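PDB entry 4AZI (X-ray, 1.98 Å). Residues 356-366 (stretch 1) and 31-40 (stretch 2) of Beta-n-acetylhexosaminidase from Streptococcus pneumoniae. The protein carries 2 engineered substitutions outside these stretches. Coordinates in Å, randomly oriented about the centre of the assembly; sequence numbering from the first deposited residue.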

# COMPACT_ATOMS: atom_id res chain seq x y z
N TYR A 356 17.93 -8.20 -5.69
CA TYR A 356 16.88 -8.05 -4.68
C TYR A 356 15.64 -8.89 -4.95
O TYR A 356 14.96 -9.31 -4.02
CB TYR A 356 16.49 -6.57 -4.53
CG TYR A 356 17.56 -5.76 -3.83
CD1 TYR A 356 17.62 -5.71 -2.44
CD2 TYR A 356 18.50 -5.05 -4.56
CE1 TYR A 356 18.60 -4.97 -1.80
CE2 TYR A 356 19.48 -4.30 -3.93
CZ TYR A 356 19.52 -4.27 -2.55
OH TYR A 356 20.50 -3.54 -1.93
N PHE A 357 15.36 -9.14 -6.23
CA PHE A 357 14.17 -9.86 -6.63
C PHE A 357 14.40 -11.36 -6.77
O PHE A 357 15.46 -11.79 -7.24
CB PHE A 357 13.62 -9.28 -7.94
CG PHE A 357 12.98 -7.93 -7.77
CD1 PHE A 357 13.76 -6.79 -7.57
CD2 PHE A 357 11.60 -7.80 -7.78
CE1 PHE A 357 13.17 -5.55 -7.40
CE2 PHE A 357 11.00 -6.55 -7.61
CZ PHE A 357 11.79 -5.43 -7.42
N ARG A 358 13.40 -12.14 -6.36
CA ARG A 358 13.46 -13.60 -6.49
C ARG A 358 13.43 -14.03 -7.94
O ARG A 358 12.88 -13.33 -8.81
CB ARG A 358 12.29 -14.26 -5.75
CG ARG A 358 12.40 -14.27 -4.23
CD ARG A 358 11.27 -15.09 -3.62
NE ARG A 358 11.62 -16.50 -3.51
CZ ARG A 358 10.76 -17.48 -3.23
NH1 ARG A 358 9.46 -17.22 -3.05
NH2 ARG A 358 11.19 -18.74 -3.14
N ALA A 359 14.01 -15.20 -8.20
CA ALA A 359 13.78 -15.93 -9.45
C ALA A 359 12.30 -16.31 -9.54
O ALA A 359 11.55 -16.18 -8.56
CB ALA A 359 14.66 -17.17 -9.49
N ASN A 360 11.87 -16.76 -10.71
CA ASN A 360 10.48 -17.16 -10.92
C ASN A 360 10.27 -18.62 -10.54
O ASN A 360 10.78 -19.52 -11.22
CB ASN A 360 10.06 -16.90 -12.37
CG ASN A 360 8.62 -17.28 -12.66
OD1 ASN A 360 7.88 -17.73 -11.78
ND2 ASN A 360 8.21 -17.08 -13.90
N TYR A 361 9.51 -18.83 -9.48
CA TYR A 361 9.30 -20.16 -8.90
C TYR A 361 7.99 -20.82 -9.31
O TYR A 361 7.62 -21.86 -8.75
CB TYR A 361 9.42 -20.08 -7.37
CG TYR A 361 10.86 -20.12 -6.92
CD1 TYR A 361 11.51 -21.34 -6.73
CD2 TYR A 361 11.58 -18.94 -6.72
CE1 TYR A 361 12.84 -21.38 -6.34
CE2 TYR A 361 12.90 -18.97 -6.33
CZ TYR A 361 13.53 -20.20 -6.15
OH TYR A 361 14.84 -20.25 -5.77
N ASN A 362 7.30 -20.23 -10.29
CA ASN A 362 5.99 -20.75 -10.71
C ASN A 362 6.04 -22.10 -11.42
O ASN A 362 5.25 -22.99 -11.11
CB ASN A 362 5.21 -19.73 -11.53
CG ASN A 362 4.55 -18.67 -10.67
OD1 ASN A 362 3.67 -18.98 -9.85
ND2 ASN A 362 4.97 -17.42 -10.84
N ALA A 363 6.98 -22.25 -12.36
CA ALA A 363 7.19 -23.53 -13.04
C ALA A 363 7.50 -24.65 -12.03
O ALA A 363 7.00 -25.76 -12.17
CB ALA A 363 8.29 -23.42 -14.09
N LEU A 364 8.32 -24.33 -11.02
CA LEU A 364 8.61 -25.27 -9.94
C LEU A 364 7.35 -25.74 -9.21
O LEU A 364 7.18 -26.95 -9.01
CB LEU A 364 9.63 -24.68 -8.94
CG LEU A 364 10.04 -25.58 -7.76
CD1 LEU A 364 10.50 -26.95 -8.23
CD2 LEU A 364 11.12 -24.94 -6.90
N ARG A 365 6.48 -24.81 -8.83
CA ARG A 365 5.24 -25.17 -8.14
C ARG A 365 4.31 -26.04 -8.99
O ARG A 365 3.57 -26.87 -8.45
CB ARG A 365 4.50 -23.92 -7.64
CG ARG A 365 5.08 -23.32 -6.37
CD ARG A 365 4.22 -22.19 -5.82
NE ARG A 365 4.36 -20.94 -6.58
CZ ARG A 365 5.30 -20.03 -6.35
NH1 ARG A 365 6.20 -20.21 -5.38
NH2 ARG A 365 5.34 -18.93 -7.09
N GLU A 366 4.35 -25.83 -10.31
CA GLU A 366 3.58 -26.61 -11.27
C GLU A 366 4.12 -28.04 -11.42
O GLU A 366 3.34 -28.99 -11.54
CB GLU A 366 3.56 -25.93 -12.64
CG GLU A 366 2.68 -24.69 -12.72
CD GLU A 366 2.88 -23.88 -13.99
OE1 GLU A 366 3.61 -24.34 -14.90
OE2 GLU A 366 2.30 -22.78 -14.09
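Stretch 2, residues 31-40: VDKASELGYS

Stretch 2 packs against stretch 1 through the C-terminal end of a helix and the turn that follows it. Residues 31-37 are the last part of a helix that begins earlier in the chain; Gly38 is the first residue to leave helical conformation, with phi/psi of 92/20°, and Tyr39 and Ser40 continue in loop. In stretch 1, an extended segment leads through Tyr361, at the N-cap position, into a helix that starts at Asn362. The two helices run nearly at right angles, with 102° between their N-to-C directions, and their axes come no closer than 11.4 Å. Most of the contact on stretch 1 falls to the segment before its helix, along which the chains run in opposite senses: Arg358 CA lies 3.9 Å from Gly38 CA, and Asn360 CA lies 4.6 Å from Glu36 CA.

Phe357, Gly38 and Glu36 have the most surface covered. The Phe357 ring reaches past the helix end, its CD2 3.4 Å from Leu37 O and 3.6 Å from Gly38 C, and directs its edge toward the face of Tyr39. The ring planes meet at 79° and the centroids are 4.7 Å apart, with Phe357 CE2 3.5 Å from Tyr39 CZ.

Gly38 lets the backbones come this close. Arg358 N donates a hydrogen bond to Gly38 O (3.1 Å), and Gly38 CA makes a CA-H...O contact with Arg358 O at 3.3 Å. A CB on Gly38 would point toward stretch 1 and lie 2.1 Å from Arg358 O, a clash; the positive phi would also jam it against the carbonyl of Leu37.

Two residues earlier, Glu36 is approached through its backbone and the base of its side chain. Asn360 CB lies 3.2 Å from Glu36 O, and Asn360 ND2 is 3.5 Å from Glu36 CB, whereas the end of the Glu36 side chain leads away and its OE2 forms a salt bridge with Lys33 NZ (3.5 Å). Two waters join carbonyls that cannot bond to each other directly: water 2 donates to Glu36 O (2.8 Å) and Arg358 O (2.6 Å), while water 1 links Ser35 O (2.8 Å) with Ala359 O (2.9 Å) and accepts from Tyr361 N (3.0 Å).

At the start of the stretch 1 helix, Asn360 OD1 accepts from Asn362 N at 3.0 Å and from Asn362 ND2 at 3.1 Å. The same ND2 of Asn362 also makes a weak hydrogen bond to Ser35 OG (3.4 Å). Arg365 NH2 approaches Ser35 OG to 3.1 Å, but the angle is too poor for a hydrogen bond.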

# COMPACT_ATOMS: atom_id res chain seq x y z
N VAL A 31 -0.82 -10.07 -8.90
CA VAL A 31 -0.18 -11.04 -7.99
C VAL A 31 0.72 -12.01 -8.77
O VAL A 31 1.88 -12.23 -8.40
CB VAL A 31 -1.24 -11.84 -7.18
CG1 VAL A 31 -0.65 -13.11 -6.58
CG2 VAL A 31 -1.85 -10.97 -6.09
N ASP A 32 0.17 -12.57 -9.85
CA ASP A 32 0.88 -13.45 -10.79
C ASP A 32 2.15 -12.82 -11.34
O ASP A 32 3.22 -13.44 -11.33
CB ASP A 32 -0.02 -13.80 -11.99
CG ASP A 32 -1.13 -14.76 -11.63
OD1 ASP A 32 -1.11 -15.33 -10.52
OD2 ASP A 32 -2.02 -14.96 -12.49
N LYS A 33 2.01 -11.60 -11.86
CA LYS A 33 3.13 -10.87 -12.42
C LYS A 33 4.16 -10.53 -11.35
O LYS A 33 5.35 -10.58 -11.62
CB LYS A 33 2.66 -9.59 -13.12
CG LYS A 33 3.70 -8.99 -14.06
CD LYS A 33 4.00 -9.94 -15.22
CE LYS A 33 5.09 -9.39 -16.12
NZ LYS A 33 5.43 -10.35 -17.21
N ALA A 34 3.70 -10.19 -10.15
CA ALA A 34 4.61 -9.92 -9.03
C ALA A 34 5.38 -11.18 -8.63
O ALA A 34 6.58 -11.13 -8.39
CB ALA A 34 3.85 -9.36 -7.84
N SER A 35 4.68 -12.31 -8.59
CA SER A 35 5.29 -13.59 -8.25
C SER A 35 6.36 -14.03 -9.25
O SER A 35 7.38 -14.59 -8.87
CB SER A 35 4.23 -14.68 -8.11
OG SER A 35 4.85 -15.92 -7.81
N GLU A 36 6.12 -13.78 -10.54
CA GLU A 36 7.06 -14.19 -11.56
C GLU A 36 8.31 -13.31 -11.55
O GLU A 36 9.42 -13.79 -11.81
CB GLU A 36 6.42 -14.20 -12.95
CG GLU A 36 6.73 -12.97 -13.79
CD GLU A 36 6.48 -13.18 -15.27
OE1 GLU A 36 5.33 -13.52 -15.64
OE2 GLU A 36 7.43 -13.00 -16.07
N LEU A 37 8.11 -12.03 -11.26
CA LEU A 37 9.18 -11.04 -11.32
C LEU A 37 9.98 -11.00 -10.01
O LEU A 37 11.04 -10.38 -9.95
CB LEU A 37 8.61 -9.65 -11.67
CG LEU A 37 8.02 -9.48 -13.08
CD1 LEU A 37 7.28 -8.16 -13.22
CD2 LEU A 37 9.08 -9.62 -14.16
N GLY A 38 9.47 -11.67 -8.98
CA GLY A 38 10.21 -11.82 -7.72
C GLY A 38 9.94 -10.78 -6.64
O GLY A 38 10.75 -10.63 -5.71
N TYR A 39 8.81 -10.09 -6.76
CA TYR A 39 8.30 -9.22 -5.70
C TYR A 39 7.90 -10.05 -4.48
O TYR A 39 7.78 -11.27 -4.58
CB TYR A 39 7.08 -8.43 -6.20
CG TYR A 39 7.43 -7.34 -7.18
CD1 TYR A 39 7.65 -7.62 -8.54
CD2 TYR A 39 7.52 -6.02 -6.75
CE1 TYR A 39 7.99 -6.62 -9.43
CE2 TYR A 39 7.85 -5.00 -7.64
CZ TYR A 39 8.08 -5.31 -8.98
OH TYR A 39 8.41 -4.30 -9.85
N SER A 40 7.70 -9.39 -3.34
CA SER A 40 7.27 -10.10 -2.14
C SER A 40 5.85 -9.73 -1.69
O SER A 40 5.23 -10.49 -0.95
CB SER A 40 8.27 -9.87 -0.99
OG SER A 40 8.37 -8.49 -0.69
O HOH W 1 8.90 -16.54 -7.57
O HOH W 2 12.10 -13.45 -11.29